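Local coordinates for protein cytolethal distending toxin subunit A (Haemophilus ducreyi, PDB 1SR4) that probably forms, with CdtC, a heterodimeric, lectin-like subunit required to deliver the CdtB subunit of a bacterial genotoxin into host cells, at the interface of chains A and B and the interface of chains A and C. Numbering follows the deposited sequence. Chains: chain A, Cytolethal distending toxin subunit A; chain B, cytolethal distending toxin protein B; chain C, cytolethal distending toxin protein C.

A three-part toxin shows how one subunit can hold two different partners with separate stretches of its surface. Contact 1 joins CdtA to CdtB through the strands 99-103 and 110-114 of chain A; contact 2 joins CdtA to CdtC through the end of strand 142-146 and the two residues that follow it. No residue is common to the two, and the centres of their C-alpha atoms lie about 16 Å apart. Contact 1 rests mainly on packing of side chains, contact 2 on backbone pairing. Together they fit the heterotrimer in which CdtA and CdtC probably form the subunit that delivers CdtB.

Contact 1: the interface of chains A and B. Residues chain A 101, 103, 110; chain B 35, 238-239, 241-242.
A:Met101 and A:Phe110, on two strands of the ricin-type beta-trefoil lectin CdtA, both pack against B:Asn242 of CdtB, a member of the endonuclease/exonuclease/phosphatase family akin to deoxyribonuclease I. The methionine crosses the asparagine at about a right angle and touches the backbone of the 3-10 helix 241-243 of chain B, its thioether SD lying 3.6 Å from B:Asn242 CA. With CG anti to the backbone N (chi1 -153°) and a bend at chi3, the chain turns its methyl CE towards B:Leu241 and places it over one face of the A:Phe110 ring, near the rim. This contact within CdtA probably helps to fix the surface that CdtB meets.

The phenyl ring also runs across the B:Asn242 side chain, but its plane is inclined by only 29° to the amide. Its CE1 meets both B:Asn242 CB, at 3.8 Å, and the amide oxygen B:Asn242 OD1, at 3.6 Å, while the far end of the ring points towards strand 235-239 of chain B. There the carbonyl oxygen of B:Leu239 sits in the ring plane, at the edge, 3.4 Å from A:Phe110 CZ. The hydroxyl of B:Ser238 flanks the same ring carbon and donates a hydrogen bond of 3.1 Å from its OG to B:Leu239 O, a bond within CdtB, made from above the carbonyl plane, that may help to hold the edge contact in place.

B:Gln35 reaches in from a loop with its chain extended beyond CG. Its amide NE2 donates to the backbone oxygen A:Met101 O at 2.9 Å, tilted 32° from the carbonyl plane. The side chain of A:Pro103 approaches that of B:Gln35 from the opposite direction.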
loop_
_atom_site.group_PDB
_atom_site.type_symbol
_atom_site.label_atom_id
_atom_site.label_comp_id
_atom_site.label_asym_id
_atom_site.label_seq_id
_atom_site.Cartn_x
_atom_site.Cartn_y
_atom_site.Cartn_z
ATOM N N MET A 101 3.531 0.167 13.655
ATOM C CA MET A 101 2.599 -0.940 13.512
ATOM C C MET A 101 3.370 -2.218 13.129
ATOM O O MET A 101 4.028 -2.255 12.091
ATOM C CB MET A 101 1.610 -0.580 12.414
ATOM C CG MET A 101 0.283 -1.221 12.533
ATOM S SD MET A 101 -0.837 -0.677 11.211
ATOM C CE MET A 101 -1.488 -2.194 10.935
ATOM N N PRO A 103 3.341 -6.814 13.144
ATOM C CA PRO A 103 2.464 -7.972 13.218
ATOM C C PRO A 103 2.517 -8.440 14.661
ATOM O O PRO A 103 3.521 -8.249 15.340
ATOM C CB PRO A 103 3.121 -8.963 12.256
ATOM C CG PRO A 103 3.643 -8.061 11.187
ATOM C CD PRO A 103 4.287 -6.955 12.018
ATOM N N PHE A 110 -2.207 -7.121 14.607
ATOM C CA PHE A 110 -1.176 -6.105 14.711
ATOM C C PHE A 110 -1.133 -5.502 16.101
ATOM O O PHE A 110 -2.114 -5.549 16.858
ATOM C CB PHE A 110 -1.447 -4.990 13.702
ATOM C CG PHE A 110 -1.345 -5.439 12.278
ATOM C CD1 PHE A 110 -0.100 -5.571 11.670
ATOM C CD2 PHE A 110 -2.495 -5.768 11.553
ATOM C CE1 PHE A 110 0.013 -6.025 10.351
ATOM C CE2 PHE A 110 -2.395 -6.225 10.234
ATOM C CZ PHE A 110 -1.131 -6.351 9.635
ATOM N N GLN B 35 9.996 -3.146 7.741
ATOM C CA GLN B 35 9.075 -4.238 7.416
ATOM C C GLN B 35 8.660 -4.286 5.940
ATOM O O GLN B 35 7.739 -5.007 5.567
ATOM C CB GLN B 35 7.838 -4.142 8.316
ATOM C CG GLN B 35 8.193 -4.117 9.825
ATOM C CD GLN B 35 6.988 -3.876 10.743
ATOM O OE1 GLN B 35 6.291 -4.809 11.131
ATOM N NE2 GLN B 35 6.745 -2.618 11.084
ATOM N N SER B 238 -1.272 -12.047 5.652
ATOM C CA SER B 238 -1.960 -10.972 6.353
ATOM C C SER B 238 -2.123 -9.788 5.414
ATOM O O SER B 238 -1.278 -9.587 4.544
ATOM C CB SER B 238 -1.115 -10.543 7.560
ATOM O OG SER B 238 -1.694 -9.451 8.241
ATOM N N LEU B 239 -3.219 -9.038 5.526
ATOM C CA LEU B 239 -3.331 -7.836 4.696
ATOM C C LEU B 239 -2.113 -7.038 5.179
ATOM O O LEU B 239 -1.843 -6.994 6.382
ATOM C CB LEU B 239 -4.629 -7.067 4.997
ATOM C CG LEU B 239 -5.931 -7.830 4.700
ATOM C CD1 LEU B 239 -7.140 -6.940 4.948
ATOM C CD2 LEU B 239 -5.908 -8.308 3.238
ATOM N N LEU B 241 -1.369 -4.114 6.050
ATOM C CA LEU B 241 -1.803 -2.806 6.501
ATOM C C LEU B 241 -0.766 -2.023 7.274
ATOM O O LEU B 241 -0.864 -0.805 7.375
ATOM C CB LEU B 241 -3.084 -2.949 7.321
ATOM C CG LEU B 241 -4.221 -3.713 6.629
ATOM C CD1 LEU B 241 -5.378 -3.878 7.605
ATOM C CD2 LEU B 241 -4.671 -2.977 5.372
ATOM N N ASN B 242 0.236 -2.710 7.813
ATOM C CA ASN B 242 1.282 -2.028 8.570
ATOM C C ASN B 242 2.168 -1.138 7.681
ATOM O O ASN B 242 2.927 -0.306 8.181
ATOM C CB ASN B 242 2.133 -3.058 9.323
ATOM C CG ASN B 242 2.710 -4.116 8.420
ATOM O OD1 ASN B 242 1.994 -4.761 7.654
ATOM N ND2 ASN B 242 4.016 -4.308 8.509
#

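Contact 2: the interface of chains A and C. Residues chain A 145-148; chain C 154-156.
A:Thr147 and C:Ile155 pair as an antiparallel beta bridge, an example of two chains joined through their backbones, here between the lectin CdtA and CdtC, which shares the cytolethal distending toxin A/C family. Two backbone hydrogen bonds frame the pair. C:Leu156 N donates to A:Pro146 O at 3.0 Å, nearly straight and in the carbonyl plane, and A:Asp148 N donates to C:Lys154 O at 2.9 Å.

Polar side-chain contacts gather at A:Asp148, just beyond the beta bridge. Its CG stands between the backbone N and the carbonyl carbon (chi1 55°), bringing OD1 to the amide C:Lys154 N at 3.0 Å. That bond is almost straight at the hydrogen, yet it meets OD1 from above the carboxylate plane. The other carboxylate oxygen, OD2, forms a long salt bridge of 3.8 Å with C:Lys154 NZ, the lysine chain bending at chi3 and chi4 to curl back towards it. One carboxylate thus engages both the backbone and the side chain of the lysine.

Water adds a bridge: water 1 lies 2.9 Å from A:Pro146 O and also bonds C:Leu156 O, giving the proline oxygen a second partner.

Apolar groups pack on either side of the bridge. C:Ile155 sends CD1 to the methyl CG2 of A:Thr147 at 3.8 Å, while its other branch, CG2, meets A:Leu145 CB. C:Leu156 spreads its two methyls, CD1 towards the A:Pro146 ring, which it crosses at about a right angle, and CD2 to A:Asp148 CB at 3.8 Å.

The CdtA segment spans the end of strand 142-146 and the loop beyond it, whereas the CdtC residues belong to its extended C-terminal tail, past strand 144-147.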
loop_
_atom_site.group_PDB
_atom_site.type_symbol
_atom_site.label_atom_id
_atom_site.label_comp_id
_atom_site.label_asym_id
_atom_site.label_seq_id
_atom_site.Cartn_x
_atom_site.Cartn_y
_atom_site.Cartn_z
ATOM N N LEU A 145 -10.022 -4.318 10.188
ATOM C CA LEU A 145 -10.976 -4.755 9.187
ATOM C C LEU A 145 -11.131 -3.671 8.119
ATOM O O LEU A 145 -11.593 -2.569 8.398
ATOM C CB LEU A 145 -12.325 -5.016 9.862
ATOM C CG LEU A 145 -12.336 -5.705 11.243
ATOM C CD1 LEU A 145 -13.734 -5.606 11.854
ATOM C CD2 LEU A 145 -11.917 -7.155 11.115
ATOM N N PRO A 146 -10.757 -3.974 6.880
ATOM C CA PRO A 146 -10.889 -2.964 5.823
ATOM C C PRO A 146 -12.344 -2.653 5.509
ATOM O O PRO A 146 -13.208 -3.520 5.645
ATOM C CB PRO A 146 -10.164 -3.611 4.637
ATOM C CG PRO A 146 -10.479 -5.085 4.825
ATOM C CD PRO A 146 -10.300 -5.270 6.343
ATOM N N THR A 147 -12.616 -1.410 5.117
ATOM C CA THR A 147 -13.974 -1.008 4.748
ATOM C C THR A 147 -13.920 -0.800 3.239
ATOM O O THR A 147 -12.825 -0.780 2.659
ATOM C CB THR A 147 -14.382 0.322 5.378
ATOM O OG1 THR A 147 -13.630 1.382 4.776
ATOM C CG2 THR A 147 -14.133 0.309 6.887
ATOM N N ASP A 148 -15.069 -0.624 2.594
ATOM C CA ASP A 148 -15.027 -0.427 1.154
ATOM C C ASP A 148 -14.535 0.936 0.681
ATOM O O ASP A 148 -14.498 1.194 -0.519
ATOM C CB ASP A 148 -16.367 -0.758 0.495
ATOM C CG ASP A 148 -17.530 -0.000 1.084
ATOM O OD1 ASP A 148 -17.329 0.969 1.854
ATOM O OD2 ASP A 148 -18.669 -0.389 0.752
ATOM N N LYS C 154 -18.561 0.736 4.549
ATOM C CA LYS C 154 -19.032 -0.504 5.128
ATOM C C LYS C 154 -17.892 -1.473 5.371
ATOM O O LYS C 154 -17.024 -1.642 4.517
ATOM C CB LYS C 154 -20.071 -1.126 4.184
ATOM C CG LYS C 154 -20.336 -2.604 4.416
ATOM C CD LYS C 154 -21.322 -3.170 3.381
ATOM C CE LYS C 154 -20.777 -3.089 1.971
ATOM N NZ LYS C 154 -19.531 -3.893 1.802
ATOM N N ILE C 155 -17.890 -2.085 6.548
ATOM C CA ILE C 155 -16.896 -3.091 6.891
ATOM C C ILE C 155 -17.038 -4.217 5.861
ATOM O O ILE C 155 -18.144 -4.725 5.648
ATOM C CB ILE C 155 -17.164 -3.728 8.273
ATOM C CG1 ILE C 155 -17.087 -2.679 9.377
ATOM C CG2 ILE C 155 -16.147 -4.846 8.535
ATOM C CD1 ILE C 155 -15.752 -2.016 9.416
ATOM N N LEU C 156 -15.933 -4.620 5.241
ATOM C CA LEU C 156 -15.978 -5.697 4.257
ATOM C C LEU C 156 -16.172 -7.041 4.959
ATOM O O LEU C 156 -15.504 -7.334 5.949
ATOM C CB LEU C 156 -14.681 -5.722 3.429
ATOM C CG LEU C 156 -14.420 -4.475 2.581
ATOM C CD1 LEU C 156 -13.050 -4.569 1.925
ATOM C CD2 LEU C 156 -15.515 -4.325 1.546
HETATM O O HOH W 1 -13.193 -6.247 6.633
#